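Hypothetical protein XAC2396 (Xanthomonas axonopodis pv. citri, PDB 2G3W) is of unknown function but adopts a compact fold built around a variation of the PD-(D/E)XK nuclease motif. Local coordinates at residues Asn121-Gly124 against Asn128-Val131; Thr114-His119 against Val176-Ala181. All coordinates share one frame; numbering follows the deposited sequence.

Contact 1: residues Asn121-Gly124 against Asn128-Val131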
ATOM      1  N   ASN A 121      10.097 -11.964  -2.107  1.00 36.94           N
ATOM      2  CA  ASN A 121      11.286 -11.684  -2.890  1.00 38.75           C
ATOM      3  C   ASN A 121      10.977 -12.033  -4.349  1.00 38.71           C
ATOM      4  O   ASN A 121      11.319 -11.294  -5.252  1.00 39.64           O
ATOM      5  CB  ASN A 121      12.499 -12.470  -2.360  1.00 38.42           C
ATOM      6  CG  ASN A 121      13.779 -12.159  -3.090  1.00 43.01           C
ATOM      7  OD1 ASN A 121      14.071 -10.992  -3.422  1.00 47.43           O
ATOM      8  ND2 ASN A 121      14.581 -13.205  -3.344  1.00 41.34           N
ATOM      9  N   ALA A 122      10.310 -13.164  -4.555  1.00 39.69           N
ATOM     10  CA  ALA A 122      10.073 -13.703  -5.891  1.00 39.61           C
ATOM     11  C   ALA A 122       9.142 -12.805  -6.657  1.00 39.79           C
ATOM     12  O   ALA A 122       9.471 -12.409  -7.764  1.00 39.59           O
ATOM     13  CB  ALA A 122       9.507 -15.117  -5.812  1.00 40.37           C
HETATM   14  N   MSE A 123       7.992 -12.466  -6.057  1.00 40.11           N
HETATM   15  CA  MSE A 123       6.919 -11.740  -6.748  1.00 41.60           C
HETATM   16  C   MSE A 123       7.251 -10.291  -7.192  1.00 38.95           C
HETATM   17  O   MSE A 123       6.559  -9.711  -8.031  1.00 37.74           O
HETATM   18  CB  MSE A 123       5.610 -11.835  -5.963  1.00 40.77           C
HETATM   19  CG  MSE A 123       4.902 -13.184  -6.189  1.00 41.48           C
HETATM   20 SE   MSE A 123       3.337 -13.247  -5.174  0.80 53.44          SE
HETATM   21  CE  MSE A 123       4.058 -13.184  -3.289  1.00 50.40           C
ATOM     22  N   GLY A 124       8.352  -9.756  -6.681  1.00 38.76           N
ATOM     23  CA  GLY A 124       8.943  -8.509  -7.194  1.00 37.55           C
ATOM     24  C   GLY A 124       9.373  -8.591  -8.658  1.00 36.43           C
ATOM     25  O   GLY A 124       9.567  -7.550  -9.294  1.00 36.54           O
ATOM     26  N   ASN A 128       3.022  -6.031 -13.121  1.00 30.86           N
ATOM     27  CA  ASN A 128       1.602  -5.804 -13.404  1.00 32.43           C
ATOM     28  C   ASN A 128       0.740  -6.597 -12.440  1.00 32.19           C
ATOM     29  O   ASN A 128      -0.429  -6.882 -12.699  1.00 32.84           O
ATOM     30  CB  ASN A 128       1.276  -6.165 -14.855  1.00 32.35           C
ATOM     31  CG  ASN A 128       1.488  -7.659 -15.167  1.00 34.05           C
ATOM     32  OD1 ASN A 128       2.372  -8.308 -14.610  1.00 32.75           O
ATOM     33  ND2 ASN A 128       0.677  -8.191 -16.087  1.00 34.87           N
ATOM     34  N   LEU A 129       1.333  -6.948 -11.317  1.00 31.96           N
ATOM     35  CA  LEU A 129       0.674  -7.748 -10.302  1.00 32.12           C
ATOM     36  C   LEU A 129       0.233  -6.890  -9.129  1.00 31.92           C
ATOM     37  O   LEU A 129       0.974  -6.035  -8.670  1.00 31.28           O
ATOM     38  CB  LEU A 129       1.652  -8.823  -9.814  1.00 32.78           C
ATOM     39  CG  LEU A 129       1.231  -9.717  -8.635  1.00 35.20           C
ATOM     40  CD1 LEU A 129      -0.036 -10.488  -8.950  1.00 30.83           C
ATOM     41  CD2 LEU A 129       2.396 -10.683  -8.357  1.00 31.08           C
ATOM     42  N   ARG A 130      -0.998  -7.101  -8.675  1.00 31.75           N
ATOM     43  CA  ARG A 130      -1.504  -6.517  -7.435  1.00 31.57           C
ATOM     44  C   ARG A 130      -1.793  -7.645  -6.436  1.00 31.39           C
ATOM     45  O   ARG A 130      -2.500  -8.604  -6.760  1.00 33.51           O
ATOM     46  CB  ARG A 130      -2.799  -5.712  -7.733  1.00 30.75           C
ATOM     47  CG  ARG A 130      -3.449  -5.070  -6.505  1.00 31.02           C
ATOM     48  CD  ARG A 130      -4.771  -4.325  -6.922  1.00 30.78           C
ATOM     49  NE  ARG A 130      -4.404  -3.222  -7.799  1.00 39.10           N
ATOM     50  CZ  ARG A 130      -3.928  -2.046  -7.394  1.00 38.22           C
ATOM     51  NH1 ARG A 130      -3.762  -1.767  -6.099  1.00 42.71           N
ATOM     52  NH2 ARG A 130      -3.594  -1.157  -8.290  1.00 38.53           N
ATOM     53  N   VAL A 131      -1.234  -7.575  -5.234  1.00 31.33           N
ATOM     54  CA  VAL A 131      -1.502  -8.596  -4.237  1.00 32.00           C
ATOM     55  C   VAL A 131      -2.130  -7.889  -3.065  1.00 33.11           C
ATOM     56  O   VAL A 131      -1.600  -6.874  -2.568  1.00 32.62           O
ATOM     57  CB  VAL A 131      -0.216  -9.383  -3.777  1.00 32.86           C
ATOM     58  CG1 VAL A 131      -0.599 -10.409  -2.636  1.00 32.21           C
ATOM     59  CG2 VAL A 131       0.415 -10.108  -4.960  1.00 30.99           C
TER
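Met123, a selenomethionine in the last turn of helix 110-123, lays its side chain over Leu129 and Val131 of the strand that follows. The apolar part of the contact is formed by these three buried residues. CD2 of Leu129 lies within van der Waals reach of three successive parts of the Met123 chain: CB, CG at 4.2 Å, and the selenium. Leu129 presents this methyl because its CG stands anti to the backbone N (chi1 174°), and the two side chains cross obliquely. Two residues further along the strand and on the same face, Val131 offers its CG2 branch to the selenium, with Met123 SE and Val131 CG2 4.3 Å apart. Strand 101-106, helix 110-123 and strand 129-133 form a beta-alpha-beta unit, and the contact closes the return from its helix to its second strand, across only a short loop. The Met123 chain is extended through chi2 and bends at chi3 (-64°), which turns CE back toward its own helix. Around this packed part, Trp115 and Trp116 also touch Met123, and Leu129 packs on Val92 and Cys96 of helix 89-98. The other side of the helix end is looser: Asn121 is exposed, packs on Gln13 of the second subunit and stays far from the strand. Arg130, between the two packed strand residues, points to the other face of the sheet, where its NE forms a salt bridge with OE2 of Glu101.

Contact 2: residues Thr114-His119 against Val176-Ala181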
ATOM      1  N   THR A 114       2.417 -16.208   5.780  1.00 37.34           N
ATOM      2  CA  THR A 114       3.538 -17.099   5.492  1.00 37.40           C
ATOM      3  C   THR A 114       3.814 -17.218   3.980  1.00 36.68           C
ATOM      4  O   THR A 114       4.967 -17.100   3.545  1.00 36.52           O
ATOM      5  CB  THR A 114       3.350 -18.459   6.143  1.00 38.03           C
ATOM      6  OG1 THR A 114       2.171 -19.072   5.606  1.00 43.50           O
ATOM      7  CG2 THR A 114       3.190 -18.274   7.631  1.00 35.36           C
ATOM      8  N   TRP A 115       2.761 -17.400   3.202  1.00 36.12           N
ATOM      9  CA  TRP A 115       2.831 -17.377   1.736  1.00 36.30           C
ATOM     10  C   TRP A 115       3.518 -16.084   1.230  1.00 35.87           C
ATOM     11  O   TRP A 115       4.486 -16.134   0.460  1.00 36.08           O
ATOM     12  CB  TRP A 115       1.437 -17.508   1.133  1.00 36.10           C
ATOM     13  CG  TRP A 115       1.383 -17.335  -0.369  1.00 37.51           C
ATOM     14  CD1 TRP A 115       1.642 -18.282  -1.319  1.00 39.43           C
ATOM     15  CD2 TRP A 115       0.982 -16.151  -1.082  1.00 38.30           C
ATOM     16  NE1 TRP A 115       1.458 -17.750  -2.585  1.00 39.70           N
ATOM     17  CE2 TRP A 115       1.058 -16.445  -2.464  1.00 39.55           C
ATOM     18  CE3 TRP A 115       0.624 -14.864  -0.685  1.00 37.22           C
ATOM     19  CZ2 TRP A 115       0.759 -15.504  -3.451  1.00 40.06           C
ATOM     20  CZ3 TRP A 115       0.325 -13.914  -1.681  1.00 39.36           C
ATOM     21  CH2 TRP A 115       0.405 -14.245  -3.044  1.00 39.22           C
ATOM     22  N   TRP A 116       3.070 -14.947   1.716  1.00 34.06           N
ATOM     23  CA  TRP A 116       3.732 -13.699   1.314  1.00 34.45           C
ATOM     24  C   TRP A 116       5.217 -13.663   1.643  1.00 34.40           C
ATOM     25  O   TRP A 116       6.046 -13.431   0.775  1.00 35.74           O
ATOM     26  CB  TRP A 116       3.021 -12.458   1.882  1.00 32.46           C
ATOM     27  CG  TRP A 116       3.804 -11.232   1.508  1.00 31.65           C
ATOM     28  CD1 TRP A 116       4.677 -10.527   2.295  1.00 30.68           C
ATOM     29  CD2 TRP A 116       3.867 -10.656   0.209  1.00 30.38           C
ATOM     30  NE1 TRP A 116       5.239  -9.488   1.553  1.00 29.62           N
ATOM     31  CE2 TRP A 116       4.775  -9.574   0.264  1.00 30.68           C
ATOM     32  CE3 TRP A 116       3.229 -10.947  -1.011  1.00 32.08           C
ATOM     33  CZ2 TRP A 116       5.044  -8.759  -0.856  1.00 30.72           C
ATOM     34  CZ3 TRP A 116       3.515 -10.151  -2.131  1.00 31.60           C
ATOM     35  CH2 TRP A 116       4.427  -9.071  -2.037  1.00 28.28           C
ATOM     36  N   LYS A 117       5.575 -13.908   2.894  1.00 36.20           N
ATOM     37  CA  LYS A 117       6.965 -13.806   3.291  1.00 36.20           C
ATOM     38  C   LYS A 117       7.843 -14.823   2.527  1.00 37.16           C
ATOM     39  O   LYS A 117       9.006 -14.521   2.202  1.00 37.14           O
ATOM     40  CB  LYS A 117       7.098 -13.990   4.815  1.00 37.29           C
ATOM     41  CG  LYS A 117       6.426 -12.909   5.713  1.00 36.05           C
ATOM     42  CD  LYS A 117       6.950 -13.102   7.158  1.00 37.84           C
ATOM     43  CE  LYS A 117       6.035 -12.476   8.222  0.50 38.64           C
ATOM     44  NZ  LYS A 117       6.743 -12.444   9.561  0.50 37.77           N
ATOM     45  N   LYS A 118       7.295 -16.005   2.243  1.00 36.81           N
ATOM     46  CA  LYS A 118       7.965 -17.006   1.399  1.00 38.36           C
ATOM     47  C   LYS A 118       8.255 -16.530  -0.034  1.00 37.58           C
ATOM     48  O   LYS A 118       9.367 -16.731  -0.557  1.00 36.82           O
ATOM     49  CB  LYS A 118       7.170 -18.312   1.325  1.00 38.28           C
ATOM     50  CG  LYS A 118       7.931 -19.407   0.554  1.00 41.33           C
ATOM     51  CD  LYS A 118       7.159 -20.722   0.478  1.00 40.47           C
ATOM     52  CE  LYS A 118       7.899 -21.771  -0.389  1.00 42.17           C
ATOM     53  NZ  LYS A 118       9.326 -22.017   0.056  1.00 45.70           N
ATOM     54  N   HIS A 119       7.252 -15.915  -0.653  1.00 36.80           N
ATOM     55  CA  HIS A 119       7.293 -15.543  -2.064  1.00 37.83           C
ATOM     56  C   HIS A 119       7.463 -14.044  -2.381  1.00 37.13           C
ATOM     57  O   HIS A 119       7.455 -13.681  -3.550  1.00 37.57           O
ATOM     58  CB  HIS A 119       5.997 -16.000  -2.749  1.00 37.47           C
ATOM     59  CG  HIS A 119       5.770 -17.474  -2.679  1.00 41.32           C
ATOM     60  ND1 HIS A 119       4.668 -18.028  -2.064  1.00 42.90           N
ATOM     61  CD2 HIS A 119       6.510 -18.513  -3.140  1.00 42.32           C
ATOM     62  CE1 HIS A 119       4.728 -19.344  -2.167  1.00 43.17           C
ATOM     63  NE2 HIS A 119       5.836 -19.664  -2.811  1.00 44.72           N
ATOM     64  N   VAL A 176      -2.440  -3.926   0.992  1.00 33.52           N
ATOM     65  CA  VAL A 176      -1.819  -4.025  -0.324  1.00 33.48           C
ATOM     66  C   VAL A 176      -0.353  -4.498  -0.174  1.00 33.14           C
ATOM     67  O   VAL A 176       0.502  -3.736   0.267  1.00 34.16           O
ATOM     68  CB  VAL A 176      -1.909  -2.700  -1.071  1.00 34.16           C
ATOM     69  CG1 VAL A 176      -1.336  -2.847  -2.468  1.00 33.87           C
ATOM     70  CG2 VAL A 176      -3.393  -2.233  -1.141  1.00 32.89           C
ATOM     71  N   ARG A 177      -0.091  -5.766  -0.484  1.00 32.16           N
ATOM     72  CA  ARG A 177       1.260  -6.313  -0.490  1.00 32.07           C
ATOM     73  C   ARG A 177       2.070  -5.871  -1.701  1.00 31.18           C
ATOM     74  O   ARG A 177       3.273  -5.788  -1.640  1.00 30.38           O
ATOM     75  CB  ARG A 177       1.197  -7.854  -0.481  1.00 32.68           C
ATOM     76  CG  ARG A 177       0.439  -8.449   0.715  1.00 36.30           C
ATOM     77  CD  ARG A 177       1.268  -8.373   1.976  1.00 39.26           C
ATOM     78  NE  ARG A 177       0.704  -9.195   3.072  1.00 41.79           N
ATOM     79  CZ  ARG A 177       1.098  -9.106   4.339  1.00 43.89           C
ATOM     80  NH1 ARG A 177       2.040  -8.233   4.679  1.00 43.38           N
ATOM     81  NH2 ARG A 177       0.562  -9.883   5.282  1.00 41.67           N
ATOM     82  N   GLN A 178       1.416  -5.646  -2.832  1.00 30.60           N
ATOM     83  CA  GLN A 178       2.127  -5.238  -4.039  1.00 30.62           C
ATOM     84  C   GLN A 178       1.125  -4.558  -4.940  1.00 31.21           C
ATOM     85  O   GLN A 178      -0.005  -4.994  -4.978  1.00 31.02           O
ATOM     86  CB  GLN A 178       2.691  -6.471  -4.754  1.00 29.98           C
ATOM     87  CG  GLN A 178       3.681  -6.106  -5.875  1.00 33.05           C
ATOM     88  CD  GLN A 178       4.548  -7.261  -6.350  1.00 30.28           C
ATOM     89  OE1 GLN A 178       5.057  -8.021  -5.545  1.00 32.33           O
ATOM     90  NE2 GLN A 178       4.761  -7.353  -7.666  1.00 29.66           N
ATOM     91  N   ALA A 179       1.517  -3.493  -5.642  1.00 32.14           N
ATOM     92  CA  ALA A 179       0.631  -2.882  -6.636  1.00 33.33           C
ATOM     93  C   ALA A 179       1.446  -2.539  -7.876  1.00 35.05           C
ATOM     94  O   ALA A 179       2.631  -2.247  -7.743  1.00 35.53           O
ATOM     95  CB  ALA A 179      -0.046  -1.634  -6.054  1.00 33.64           C
ATOM     96  N   PRO A 180       0.836  -2.595  -9.090  1.00 35.59           N
ATOM     97  CA  PRO A 180       1.554  -2.151 -10.298  1.00 37.13           C
ATOM     98  C   PRO A 180       2.091  -0.715 -10.204  1.00 38.96           C
ATOM     99  O   PRO A 180       1.464   0.136  -9.579  1.00 38.38           O
ATOM    100  CB  PRO A 180       0.491  -2.202 -11.412  1.00 36.66           C
ATOM    101  CG  PRO A 180      -0.610  -3.049 -10.908  1.00 36.09           C
ATOM    102  CD  PRO A 180      -0.505  -3.135  -9.389  1.00 35.70           C
ATOM    103  N   ALA A 181       3.249  -0.464 -10.813  1.00 41.02           N
ATOM    104  CA  ALA A 181       3.761   0.895 -10.938  1.00 43.91           C
ATOM    105  C   ALA A 181       2.748   1.735 -11.697  1.00 45.49           C
ATOM    106  O   ALA A 181       2.189   1.296 -12.700  1.00 45.82           O
ATOM    107  CB  ALA A 181       5.122   0.923 -11.637  1.00 43.93           C
TER
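A chi1 of 176° sets the indole of Trp116 beside its own carbonyl carbon and carries it from helix 110-123 toward the chain that leaves strand 168-176, while Arg177, bent at chi2 (-75°), runs back over the ring. Arg177 and Gln178 both face Val131 of the neighbouring strand, a classic beta bulge, and the chain turns its corner at Arg177. The central interaction is a CH-pi contact: CB of Arg177 stands 3.6 Å from the centroid of the six-membered ring of Trp116, nearly on the ring normal. Farther along, CD of Arg177 lies over the five-membered part, 3.9 Å from CG of Trp116, and the planes of guanidinium and indole are 7° apart. Past the ring, NH2 of Arg177 forms a salt bridge with OE1 of Glu133 and its NH1 a hydrogen bond with O of Tyr22 of the second subunit, so this arginine also belongs to the interface between the two subunits. Gln178 approaches differently, its amide steeply turned against the indole. Its OE1, which accepts a hydrogen bond from Asn24 of the second subunit, sits at the ring edge near the plane, 3.7 Å from CH2 of Trp116.

The centres of contacts 1 and 2 lie about 6 Å apart, and both use helix 110-123: contact 2 its middle turns, contact 1 its end. Along the chain contact 1 is nested within the loop closed by contact 2, whose second segment follows strand 168-176, the neighbour of strand 129-133 in the mixed sheet. The contacts also touch directly. Gln178 O probably accepts a hydrogen bond from Val131 N at 2.9 Å, and Gln178 NE2 probably binds Met123 O at 3.0 Å. The segment after strand 168-176 thus runs beside strand 129-133 and also reaches the helix end, tying the two together at a margin that meets the second subunit.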